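Local coordinates for Ispd/ispf bifunctional enzyme (PDB 1W55), which catalyses two steps of isoprenoid precursor synthesis, making 4-diphosphocytidyl-2-C-methyl-D-erythritol from CTP and methylerythritol phosphate, and cyclising its 2-phosphate to methylerythritol cyclodiphosphate with release of CMP, at the interface of chains A and B and the interface of chains A and C. Numbering follows the deposited sequence. Chains: chain A/B/C, Ispd/ispf bifunctional enzyme.

Contact 1: the interface of chains A and B. Residues chain A 138, 141-143; chain B 131-134.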
ATOM      1  N   GLN A 138      -7.133  31.587 -29.713  1.00 47.38           N
ATOM      2  CA  GLN A 138      -7.723  30.336 -30.164  1.00 47.68           C
ATOM      3  C   GLN A 138      -6.910  29.168 -29.615  1.00 45.97           C
ATOM      4  O   GLN A 138      -5.792  28.906 -30.070  1.00 45.55           O
ATOM      5  CB  GLN A 138      -7.805  30.290 -31.699  1.00 48.82           C
ATOM      6  CG  GLN A 138      -8.721  29.193 -32.252  1.00 54.97           C
ATOM      7  CD  GLN A 138     -10.198  29.580 -32.198  1.00 64.78           C
ATOM      8  OE1 GLN A 138     -10.600  30.608 -32.751  1.00 69.77           O
ATOM      9  NE2 GLN A 138     -11.002  28.765 -31.526  1.00 63.60           N
ATOM     10  N   LYS A 141      -4.942  26.288 -31.581  1.00 42.06           N
ATOM     11  CA  LYS A 141      -3.701  26.598 -32.306  1.00 42.82           C
ATOM     12  C   LYS A 141      -2.467  26.657 -31.393  1.00 41.69           C
ATOM     13  O   LYS A 141      -1.339  26.912 -31.856  1.00 40.09           O
ATOM     14  CB  LYS A 141      -3.860  27.913 -33.084  1.00 43.55           C
ATOM     15  CG  LYS A 141      -4.960  27.854 -34.148  1.00 47.75           C
ATOM     16  CD  LYS A 141      -4.925  29.084 -35.045  1.00 58.56           C
ATOM     17  CE  LYS A 141      -5.839  28.909 -36.262  1.00 61.84           C
ATOM     18  NZ  LYS A 141      -6.715  30.104 -36.405  1.00 63.93           N
ATOM     19  N   ILE A 142      -2.688  26.428 -30.096  1.00 38.90           N
ATOM     20  CA  ILE A 142      -1.611  26.492 -29.113  1.00 37.59           C
ATOM     21  C   ILE A 142      -0.882  25.164 -29.023  1.00 37.40           C
ATOM     22  O   ILE A 142      -1.520  24.112 -28.997  1.00 39.27           O
ATOM     23  CB  ILE A 142      -2.170  26.900 -27.732  1.00 37.08           C
ATOM     24  CG1 ILE A 142      -2.740  28.330 -27.778  1.00 38.20           C
ATOM     25  CG2 ILE A 142      -1.115  26.725 -26.629  1.00 35.20           C
ATOM     26  CD1 ILE A 142      -1.696  29.457 -27.747  1.00 40.86           C
ATOM     27  N   LYS A 143       0.449  25.223 -28.976  1.00 37.83           N
ATOM     28  CA  LYS A 143       1.294  24.088 -28.582  1.00 38.45           C
ATOM     29  C   LYS A 143       2.144  24.468 -27.369  1.00 38.26           C
ATOM     30  O   LYS A 143       2.790  25.523 -27.374  1.00 38.23           O
ATOM     31  CB  LYS A 143       2.243  23.693 -29.715  1.00 37.44           C
ATOM     32  CG  LYS A 143       1.665  22.753 -30.732  1.00 41.56           C
ATOM     33  CD  LYS A 143       2.751  22.207 -31.649  1.00 42.62           C
ATOM     34  CE  LYS A 143       2.151  21.584 -32.900  1.00 49.08           C
ATOM     35  NZ  LYS A 143       1.517  22.591 -33.808  1.00 47.41           N
TER
ATOM     36  N   LEU B 131       3.899  27.931 -28.603  1.00 41.62           N
ATOM     37  CA  LEU B 131       3.690  28.316 -29.997  1.00 42.39           C
ATOM     38  C   LEU B 131       2.210  28.533 -30.280  1.00 43.53           C
ATOM     39  O   LEU B 131       1.363  27.754 -29.843  1.00 43.86           O
ATOM     40  CB  LEU B 131       4.267  27.275 -30.964  1.00 40.95           C
ATOM     41  CG  LEU B 131       5.635  26.657 -30.665  1.00 42.18           C
ATOM     42  CD1 LEU B 131       5.950  25.539 -31.645  1.00 40.72           C
ATOM     43  CD2 LEU B 131       6.726  27.720 -30.690  1.00 44.53           C
ATOM     44  N   PHE B 132       1.919  29.625 -30.978  1.00 45.87           N
ATOM     45  CA  PHE B 132       0.628  29.868 -31.606  1.00 48.00           C
ATOM     46  C   PHE B 132       0.851  29.756 -33.105  1.00 49.86           C
ATOM     47  O   PHE B 132       1.644  30.513 -33.677  1.00 51.40           O
ATOM     48  CB  PHE B 132       0.097  31.257 -31.248  1.00 47.53           C
ATOM     49  CG  PHE B 132      -1.302  31.532 -31.759  1.00 51.28           C
ATOM     50  CD1 PHE B 132      -2.418  31.083 -31.057  1.00 48.50           C
ATOM     51  CD2 PHE B 132      -1.500  32.253 -32.945  1.00 56.21           C
ATOM     52  CE1 PHE B 132      -3.706  31.337 -31.527  1.00 53.59           C
ATOM     53  CE2 PHE B 132      -2.791  32.516 -33.429  1.00 54.37           C
ATOM     54  CZ  PHE B 132      -3.895  32.062 -32.717  1.00 53.81           C
ATOM     55  N   ASP B 133       0.166  28.804 -33.736  1.00 51.87           N
ATOM     56  CA  ASP B 133       0.356  28.511 -35.160  1.00 55.27           C
ATOM     57  C   ASP B 133       1.830  28.257 -35.497  1.00 55.55           C
ATOM     58  O   ASP B 133       2.324  28.683 -36.546  1.00 56.60           O
ATOM     59  CB  ASP B 133      -0.219  29.635 -36.043  1.00 55.84           C
ATOM     60  CG  ASP B 133      -1.611  29.323 -36.551  1.00 59.98           C
ATOM     61  OD1 ASP B 133      -2.007  28.140 -36.512  1.00 64.40           O
ATOM     62  OD2 ASP B 133      -2.383  30.199 -37.009  1.00 65.59           O
ATOM     63  N   ASN B 134       2.520  27.564 -34.593  1.00 55.43           N
ATOM     64  CA  ASN B 134       3.924  27.186 -34.780  1.00 56.05           C
ATOM     65  C   ASN B 134       4.925  28.353 -34.687  1.00 54.78           C
ATOM     66  O   ASN B 134       6.108  28.179 -34.983  1.00 54.38           O
ATOM     67  CB  ASN B 134       4.113  26.365 -36.076  1.00 55.74           C
ATOM     68  CG  ASN B 134       3.498  24.967 -35.985  1.00 59.00           C
ATOM     69  OD1 ASN B 134       3.155  24.490 -34.901  1.00 59.72           O
ATOM     70  ND2 ASN B 134       3.359  24.304 -37.131  1.00 62.89           N
TER
HETATM   71  O   HOH W   1       1.168  26.019 -32.312  1.00 42.98           O
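A:Lys143 and B:Leu131 pair as neighbours in an antiparallel sheet running between the chains, strand 142-145 of chain A lying against strand 130-132 of chain B. Their backbones exchange two hydrogen bonds, A:Lys143 N to B:Leu131 O at 2.8 Å and B:Leu131 N to A:Lys143 O at 2.9 Å. Past the strand end, B:Asp133 N donates to A:Lys141 O (3.1 Å). A water bridges A:Lys141 O and the backbone N of B:Asn134. Among side chains, the ammonium NZ of A:Lys143 meets B:Asn134 OD1 at 2.7 Å, in the carbonyl plane and on a lone pair; a bend at chi4 (68°) turns NZ towards that amide. Apolar packing centres on the ring of B:Phe132. A:Ile142 CD1 comes to its edge, in the ring plane, 3.8 Å from B:Phe132 CD1, while B:Phe132 CE1 meets A:Lys141 CB at 3.8 Å. The aliphatic part of A:Lys141 runs obliquely past the carboxylate of B:Asp133, its CD in front of both oxygens and 3.6 Å from B:Asp133 CG. A:Lys141 NZ and B:Asp133 OD2 stay 4.4 Å apart without a salt bridge, although opposite charges may still attract. This pairing joins the cytidylyltransferase regions of two subunits, as one arm of the two-fold IspD association.

Contact 2: the interface of chains A and B. Residues chain A 128-131; chain B 143-145.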
ATOM      1  N   ASP A 128      -7.948  24.253 -22.291  1.00 38.87           N
ATOM      2  CA  ASP A 128      -8.383  25.414 -21.531  1.00 38.46           C
ATOM      3  C   ASP A 128      -8.458  26.670 -22.405  1.00 37.62           C
ATOM      4  O   ASP A 128      -7.660  26.847 -23.339  1.00 35.42           O
ATOM      5  CB  ASP A 128      -7.414  25.686 -20.378  1.00 38.10           C
ATOM      6  CG  ASP A 128      -7.378  24.562 -19.345  1.00 42.25           C
ATOM      7  OD1 ASP A 128      -8.423  23.908 -19.090  1.00 40.62           O
ATOM      8  OD2 ASP A 128      -6.328  24.280 -18.724  1.00 42.92           O
ATOM      9  N   THR A 129      -9.419  27.534 -22.081  1.00 36.94           N
ATOM     10  CA  THR A 129      -9.379  28.934 -22.477  1.00 37.22           C
ATOM     11  C   THR A 129      -7.983  29.493 -22.187  1.00 39.21           C
ATOM     12  O   THR A 129      -7.455  29.351 -21.067  1.00 39.89           O
ATOM     13  CB  THR A 129     -10.433  29.723 -21.687  1.00 37.60           C
ATOM     14  OG1 THR A 129     -11.727  29.173 -21.948  1.00 36.08           O
ATOM     15  CG2 THR A 129     -10.538  31.183 -22.177  1.00 35.46           C
ATOM     16  N   THR A 130      -7.398  30.120 -23.205  1.00 39.70           N
ATOM     17  CA  THR A 130      -6.041  30.640 -23.175  1.00 39.65           C
ATOM     18  C   THR A 130      -6.072  32.145 -23.376  1.00 41.90           C
ATOM     19  O   THR A 130      -6.565  32.635 -24.408  1.00 42.43           O
ATOM     20  CB  THR A 130      -5.199  30.001 -24.297  1.00 40.53           C
ATOM     21  OG1 THR A 130      -5.187  28.577 -24.146  1.00 39.81           O
ATOM     22  CG2 THR A 130      -3.710  30.393 -24.168  1.00 38.31           C
ATOM     23  N   LEU A 131      -5.556  32.879 -22.395  1.00 41.62           N
ATOM     24  CA  LEU A 131      -5.397  34.325 -22.537  1.00 42.39           C
ATOM     25  C   LEU A 131      -3.933  34.689 -22.740  1.00 43.53           C
ATOM     26  O   LEU A 131      -3.050  34.150 -22.073  1.00 43.86           O
ATOM     27  CB  LEU A 131      -5.966  35.077 -21.328  1.00 40.95           C
ATOM     28  CG  LEU A 131      -7.306  34.632 -20.735  1.00 42.18           C
ATOM     29  CD1 LEU A 131      -7.611  35.392 -19.455  1.00 40.72           C
ATOM     30  CD2 LEU A 131      -8.430  34.806 -21.748  1.00 44.53           C
TER
ATOM     31  N   LYS B 143      -2.033  32.886 -19.758  1.00 37.83           N
ATOM     32  CA  LYS B 143      -2.830  32.274 -18.686  1.00 38.45           C
ATOM     33  C   LYS B 143      -3.659  31.119 -19.250  1.00 38.26           C
ATOM     34  O   LYS B 143      -4.338  31.287 -20.270  1.00 38.23           O
ATOM     35  CB  LYS B 143      -3.796  33.291 -18.074  1.00 37.44           C
ATOM     36  CG  LYS B 143      -3.216  34.147 -16.987  1.00 41.56           C
ATOM     37  CD  LYS B 143      -4.308  34.920 -16.260  1.00 42.62           C
ATOM     38  CE  LYS B 143      -3.722  36.063 -15.445  1.00 49.08           C
ATOM     39  NZ  LYS B 143      -3.146  37.151 -16.295  1.00 47.41           N
ATOM     40  N   LEU B 144      -3.616  29.962 -18.589  1.00 37.48           N
ATOM     41  CA  LEU B 144      -4.569  28.889 -18.875  1.00 36.85           C
ATOM     42  C   LEU B 144      -5.684  28.987 -17.853  1.00 37.51           C
ATOM     43  O   LEU B 144      -5.434  28.927 -16.644  1.00 39.62           O
ATOM     44  CB  LEU B 144      -3.920  27.502 -18.834  1.00 36.43           C
ATOM     45  CG  LEU B 144      -2.717  27.252 -19.751  1.00 36.26           C
ATOM     46  CD1 LEU B 144      -2.200  25.832 -19.564  1.00 35.75           C
ATOM     47  CD2 LEU B 144      -3.001  27.536 -21.231  1.00 34.04           C
ATOM     48  N   ILE B 145      -6.910  29.173 -18.336  1.00 34.92           N
ATOM     49  CA  ILE B 145      -8.040  29.388 -17.453  1.00 33.64           C
ATOM     50  C   ILE B 145      -8.753  28.072 -17.130  1.00 34.21           C
ATOM     51  O   ILE B 145      -8.848  27.163 -17.960  1.00 33.02           O
ATOM     52  CB  ILE B 145      -9.031  30.433 -18.047  1.00 33.93           C
ATOM     53  CG1 ILE B 145      -8.315  31.740 -18.424  1.00 35.36           C
ATOM     54  CG2 ILE B 145     -10.157  30.706 -17.081  1.00 30.32           C
ATOM     55  CD1 ILE B 145      -7.684  32.514 -17.240  1.00 34.99           C
TER
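A:Leu131 and B:Ile145 bring their branched side chains together on one face of an antiparallel strand pair, formed by strand 130-132 of chain A and strand 142-145 of chain B and joining the cytidylyltransferase regions of the two subunits. In this apolar contact the two side chains approach at a slant. A:Leu131 CD1 lies 3.6 Å from B:Ile145 CD1, and A:Leu131 CG is 3.8 Å from B:Ile145 CG1. With its CG1 branch anti to the carbonyl carbon (chi1 -53°), B:Ile145 reaches the leucine through CD1. A:Thr129 adds a looser contact through its CB, 4.0 Å from B:Ile145 CB. On the other face A:Thr130 and B:Leu144 lie side by side and point the same way, with A:Thr130 OG1 3.8 Å from the B:Leu144 CD2 methyl.

Backbone hydrogen bonds hold the register. The pairing of A:Leu131 with B:Lys143 is the symmetry twin of that between A:Lys143 and B:Leu131, with the chains exchanged. In addition, B:Ile145 N donates to A:Thr129 O at 2.8 Å. This last bond carries the pairing beyond the start of the chain A strand, into the preceding loop. At this loop-to-strand junction, the A:Thr130 hydroxyl OG1 donates to A:Asp128 O at 3.1 Å, from 36° above the carbonyl plane.

Contact 3: the interface of chains A and C. Residues chain A 210-213, 260; chain C 302, 304, 362.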
ATOM      1  N   ILE A 210      22.457  11.455   7.023  1.00 26.78           N
ATOM      2  CA  ILE A 210      22.750  12.580   7.891  1.00 27.23           C
ATOM      3  C   ILE A 210      24.267  12.806   7.939  1.00 27.43           C
ATOM      4  O   ILE A 210      25.030  11.857   8.121  1.00 25.74           O
ATOM      5  CB  ILE A 210      22.120  12.370   9.303  1.00 26.59           C
ATOM      6  CG1 ILE A 210      20.589  12.362   9.187  1.00 26.64           C
ATOM      7  CG2 ILE A 210      22.581  13.446  10.286  1.00 21.20           C
ATOM      8  CD1 ILE A 210      19.846  12.036  10.492  1.00 25.77           C
ATOM      9  N   PHE A 211      24.680  14.064   7.761  1.00 26.89           N
ATOM     10  CA  PHE A 211      26.094  14.417   7.661  1.00 27.40           C
ATOM     11  C   PHE A 211      26.607  15.104   8.913  1.00 27.85           C
ATOM     12  O   PHE A 211      25.965  16.034   9.428  1.00 27.08           O
ATOM     13  CB  PHE A 211      26.318  15.331   6.452  1.00 27.71           C
ATOM     14  CG  PHE A 211      26.079  14.658   5.142  1.00 26.49           C
ATOM     15  CD1 PHE A 211      24.807  14.208   4.797  1.00 26.99           C
ATOM     16  CD2 PHE A 211      27.125  14.486   4.241  1.00 25.63           C
ATOM     17  CE1 PHE A 211      24.584  13.581   3.585  1.00 30.96           C
ATOM     18  CE2 PHE A 211      26.912  13.862   3.026  1.00 30.49           C
ATOM     19  CZ  PHE A 211      25.645  13.400   2.699  1.00 32.28           C
ATOM     20  N   THR A 212      27.765  14.653   9.390  1.00 27.94           N
ATOM     21  CA  THR A 212      28.383  15.205  10.593  1.00 31.22           C
ATOM     22  C   THR A 212      29.378  16.297  10.233  1.00 30.43           C
ATOM     23  O   THR A 212      30.089  16.177   9.240  1.00 29.29           O
ATOM     24  CB  THR A 212      29.137  14.106  11.422  1.00 33.15           C
ATOM     25  OG1 THR A 212      29.828  14.736  12.510  1.00 37.55           O
ATOM     26  CG2 THR A 212      30.316  13.490  10.636  1.00 30.74           C
ATOM     27  N   GLY A 213      29.435  17.341  11.056  1.00 29.70           N
ATOM     28  CA  GLY A 213      30.450  18.376  10.933  1.00 27.09           C
ATOM     29  C   GLY A 213      31.116  18.653  12.271  1.00 28.40           C
ATOM     30  O   GLY A 213      30.470  18.605  13.321  1.00 29.10           O
ATOM     31  N   ALA A 260      30.204  19.918   7.504  1.00 30.83           N
ATOM     32  CA  ALA A 260      29.180  18.897   7.303  1.00 30.82           C
ATOM     33  C   ALA A 260      28.639  18.922   5.870  1.00 31.31           C
ATOM     34  O   ALA A 260      28.242  17.891   5.336  1.00 31.46           O
ATOM     35  CB  ALA A 260      28.043  19.061   8.329  1.00 29.62           C
TER
ATOM     36  N   ASN C 302      29.867  10.331   5.471  1.00 27.01           N
ATOM     37  CA  ASN C 302      30.732  11.487   5.232  1.00 27.10           C
ATOM     38  C   ASN C 302      31.859  11.574   6.227  1.00 28.53           C
ATOM     39  O   ASN C 302      31.830  10.900   7.255  1.00 29.12           O
ATOM     40  CB  ASN C 302      29.930  12.800   5.223  1.00 27.27           C
ATOM     41  CG  ASN C 302      29.619  13.316   6.633  1.00 27.39           C
ATOM     42  OD1 ASN C 302      28.955  12.644   7.417  1.00 27.80           O
ATOM     43  ND2 ASN C 302      30.115  14.508   6.955  1.00 25.69           N
ATOM     44  N   ASP C 304      34.459  14.594   8.077  1.00 28.46           N
ATOM     45  CA  ASP C 304      34.879  15.979   8.293  1.00 29.06           C
ATOM     46  C   ASP C 304      36.064  16.020   9.233  1.00 28.02           C
ATOM     47  O   ASP C 304      36.116  15.291  10.238  1.00 29.22           O
ATOM     48  CB  ASP C 304      33.736  16.861   8.805  1.00 28.74           C
ATOM     49  CG  ASP C 304      34.068  18.339   8.729  1.00 31.99           C
ATOM     50  OD1 ASP C 304      34.868  18.751   7.849  1.00 35.66           O
ATOM     51  OD2 ASP C 304      33.588  19.174   9.517  1.00 33.36           O
ATOM     52  N   ASN C 362      30.344   9.729   9.995  1.00 30.37           N
ATOM     53  CA  ASN C 362      29.027   9.144  10.193  1.00 30.07           C
ATOM     54  C   ASN C 362      28.969   7.863   9.365  1.00 30.85           C
ATOM     55  O   ASN C 362      29.338   7.856   8.189  1.00 29.42           O
ATOM     56  CB  ASN C 362      27.911  10.117   9.780  1.00 30.62           C
ATOM     57  CG  ASN C 362      27.341  10.907  10.962  1.00 32.28           C
ATOM     58  OD1 ASN C 362      27.765  10.745  12.107  1.00 36.31           O
ATOM     59  ND2 ASN C 362      26.361  11.750  10.685  1.00 26.02           N
TER
HETATM   60  O   HOH W   2      29.883  11.896  13.871  1.00 42.60           O
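C:Asn302 and A:Thr212 join in a two-pronged hydrogen-bond match between a side-chain amide and the backbone of strand 210-224. The amide nitrogen ND2 donates to A:Thr212 O at 2.8 Å, on a lone pair in the carbonyl plane, and the acceptor lies almost exactly in the amide plane of C:Asn302. In return A:Thr212 N donates to the amide oxygen OD1 at 3.1 Å, tilted from the carbonyl plane. Together the two bonds fix the rotation of the amide. A second asparagine, C:Asn362 from strand 354-365, sends ND2 to A:Ile210 O at 2.9 Å; the donor stands 58° above the carbonyl plane. Its oxygen OD1 is linked to the hydroxyl OG1 of A:Thr212 through a water, 3.0 Å from OD1 and 3.1 Å from OG1. Apolar contacts fill in beside these bonds. A:Phe211 CD2 lies 3.4 Å from C:Asn302 CB, which approaches the ring obliquely, with ring and amide planes turned by 46°, while A:Thr212 CB lies 3.7 Å from C:Asn362 CG. At A:Thr212, OG1 anti to the backbone N (chi1 174°) reaches the water, whereas CG2 faces the C:Asn302 amide. By reading backbone groups with side-chain amides, this patch joins cyclodiphosphate synthase regions of neighbouring subunits within the enzyme's hexameric assembly.

Contact 4: the interface of chains A and C. Residues chain A 214-215, 255, 259, 264; chain C 304, 337, 339.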
ATOM      1  N   ASN A 214      32.419  18.918  12.244  1.00 29.37           N
ATOM      2  CA  ASN A 214      33.117  19.380  13.439  1.00 30.80           C
ATOM      3  C   ASN A 214      33.739  20.754  13.197  1.00 31.13           C
ATOM      4  O   ASN A 214      33.986  21.137  12.067  1.00 31.09           O
ATOM      5  CB  ASN A 214      34.148  18.345  13.947  1.00 30.04           C
ATOM      6  CG  ASN A 214      35.318  18.136  12.998  1.00 34.60           C
ATOM      7  OD1 ASN A 214      36.015  19.074  12.638  1.00 40.56           O
ATOM      8  ND2 ASN A 214      35.556  16.886  12.619  1.00 39.08           N
ATOM      9  N   GLY A 215      33.963  21.494  14.268  1.00 30.65           N
ATOM     10  CA  GLY A 215      34.563  22.800  14.182  1.00 31.89           C
ATOM     11  C   GLY A 215      35.395  22.969  15.424  1.00 33.61           C
ATOM     12  O   GLY A 215      34.972  22.624  16.534  1.00 33.53           O
ATOM     13  N   ASP A 255      32.647  26.750  10.937  1.00 29.89           N
ATOM     14  CA  ASP A 255      33.446  25.638  10.431  1.00 30.36           C
ATOM     15  C   ASP A 255      32.676  24.306  10.451  1.00 28.45           C
ATOM     16  O   ASP A 255      32.750  23.544   9.501  1.00 30.63           O
ATOM     17  CB  ASP A 255      34.749  25.520  11.216  1.00 30.75           C
ATOM     18  CG  ASP A 255      35.931  26.148  10.490  1.00 36.52           C
ATOM     19  OD1 ASP A 255      35.706  26.819   9.462  1.00 35.82           O
ATOM     20  OD2 ASP A 255      37.121  26.026  10.875  1.00 36.16           O
ATOM     21  N   GLY A 259      31.680  22.310   7.178  1.00 28.71           N
ATOM     22  CA  GLY A 259      32.336  21.013   7.130  1.00 28.15           C
ATOM     23  C   GLY A 259      31.368  19.889   6.844  1.00 29.74           C
ATOM     24  O   GLY A 259      31.652  19.026   6.018  1.00 31.75           O
ATOM     25  N   GLY A 264      34.350  23.356   2.769  1.00 35.85           N
ATOM     26  CA  GLY A 264      35.632  23.921   3.154  1.00 35.98           C
ATOM     27  C   GLY A 264      35.670  24.372   4.606  1.00 37.23           C
ATOM     28  O   GLY A 264      35.218  23.650   5.504  1.00 36.29           O
TER
ATOM     29  N   ASP C 304      34.459  14.594   8.077  1.00 28.46           N
ATOM     30  CA  ASP C 304      34.879  15.979   8.293  1.00 29.06           C
ATOM     31  C   ASP C 304      36.064  16.020   9.233  1.00 28.02           C
ATOM     32  O   ASP C 304      36.116  15.291  10.238  1.00 29.22           O
ATOM     33  CB  ASP C 304      33.736  16.861   8.805  1.00 28.74           C
ATOM     34  CG  ASP C 304      34.068  18.339   8.729  1.00 31.99           C
ATOM     35  OD1 ASP C 304      34.868  18.751   7.849  1.00 35.66           O
ATOM     36  OD2 ASP C 304      33.588  19.174   9.517  1.00 33.36           O
ATOM     37  N   ASN C 337      35.620  16.325   3.659  1.00 30.93           N
ATOM     38  CA  ASN C 337      35.970  17.721   3.894  1.00 31.02           C
ATOM     39  C   ASN C 337      37.146  17.856   4.857  1.00 30.91           C
ATOM     40  O   ASN C 337      37.157  17.247   5.930  1.00 32.20           O
ATOM     41  CB  ASN C 337      34.766  18.497   4.425  1.00 29.60           C
ATOM     42  CG  ASN C 337      34.955  20.007   4.324  1.00 34.72           C
ATOM     43  OD1 ASN C 337      34.815  20.596   3.245  1.00 34.32           O
ATOM     44  ND2 ASN C 337      35.264  20.640   5.449  1.00 29.93           N
ATOM     45  N   LYS C 339      39.494  20.684   6.923  1.00 30.43           N
ATOM     46  CA  LYS C 339      39.613  22.061   7.387  1.00 29.47           C
ATOM     47  C   LYS C 339      40.912  22.218   8.153  1.00 30.06           C
ATOM     48  O   LYS C 339      41.554  21.228   8.498  1.00 29.14           O
ATOM     49  CB  LYS C 339      38.428  22.428   8.303  1.00 29.55           C
ATOM     50  CG  LYS C 339      37.058  22.022   7.750  1.00 28.44           C
ATOM     51  CD  LYS C 339      35.913  22.572   8.604  1.00 30.91           C
ATOM     52  CE  LYS C 339      35.880  21.951  10.003  1.00 30.58           C
ATOM     53  NZ  LYS C 339      35.985  20.452   9.991  1.00 28.58           N
TER
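C:Asn337 grips A:Gly264 with both ends of its amide, in the more closely fitted part of the contact. OD1 accepts from A:Gly264 N at 2.8 Å, on a lone pair in the carbonyl plane, and ND2 donates to A:Gly264 O at 3.0 Å. ND2 also donates to C:Asp304 OD1 (3.1 Å), and these bonds fix the rotation of the amide. The carboxylate of C:Asp304 packs against A:Gly259 of helix 248-260, whose lack of a side chain probably permits the approach, with CG 3.6 Å from the glycine CA. The other carboxylate oxygen, OD2, takes A:Asn214 N at 3.0 Å from its anti side and forms a salt bridge with C:Lys339 NZ at 2.8 Å. Bends at chi3 (-66°) and chi4 (-48°) fold the lysine chain so that its ammonium also reaches A:Asn214 OD1, 3.0 Å away and 50° above the carbonyl plane. The nearby carboxylate would probably favour the protonated form of the lysine. Towards A:Asp255 the fit is looser: the side chains slide past each other in opposite directions, and A:Asp255 CB and C:Lys339 CE remain 3.9 Å apart, without a salt bridge. A:Asn214 ND2 makes a weak bond to C:Asp304 O. This polar network contributes to joining adjacent cyclodiphosphate synthase regions in the hexamer.

Contacts 1 and 2 are neighbouring parts of the A–B interface, with the centres of their C-alpha atoms about 13 Å apart. They use the same two strand types, 130-132 and 142-145, with the chains exchanged, so the two-fold pairing is built twice from one sequence. Contacts 3 and 4 lie about 9 Å apart in the A–C interface and share C:Asp304 as well as strand 210-224 of chain A. About 48 to 54 Å separates the two groups, measured between the same kind of centres. Each subunit thus associates through distinct surfaces in its two catalytic regions, linking IspD pairing with IspF association in the hexamer.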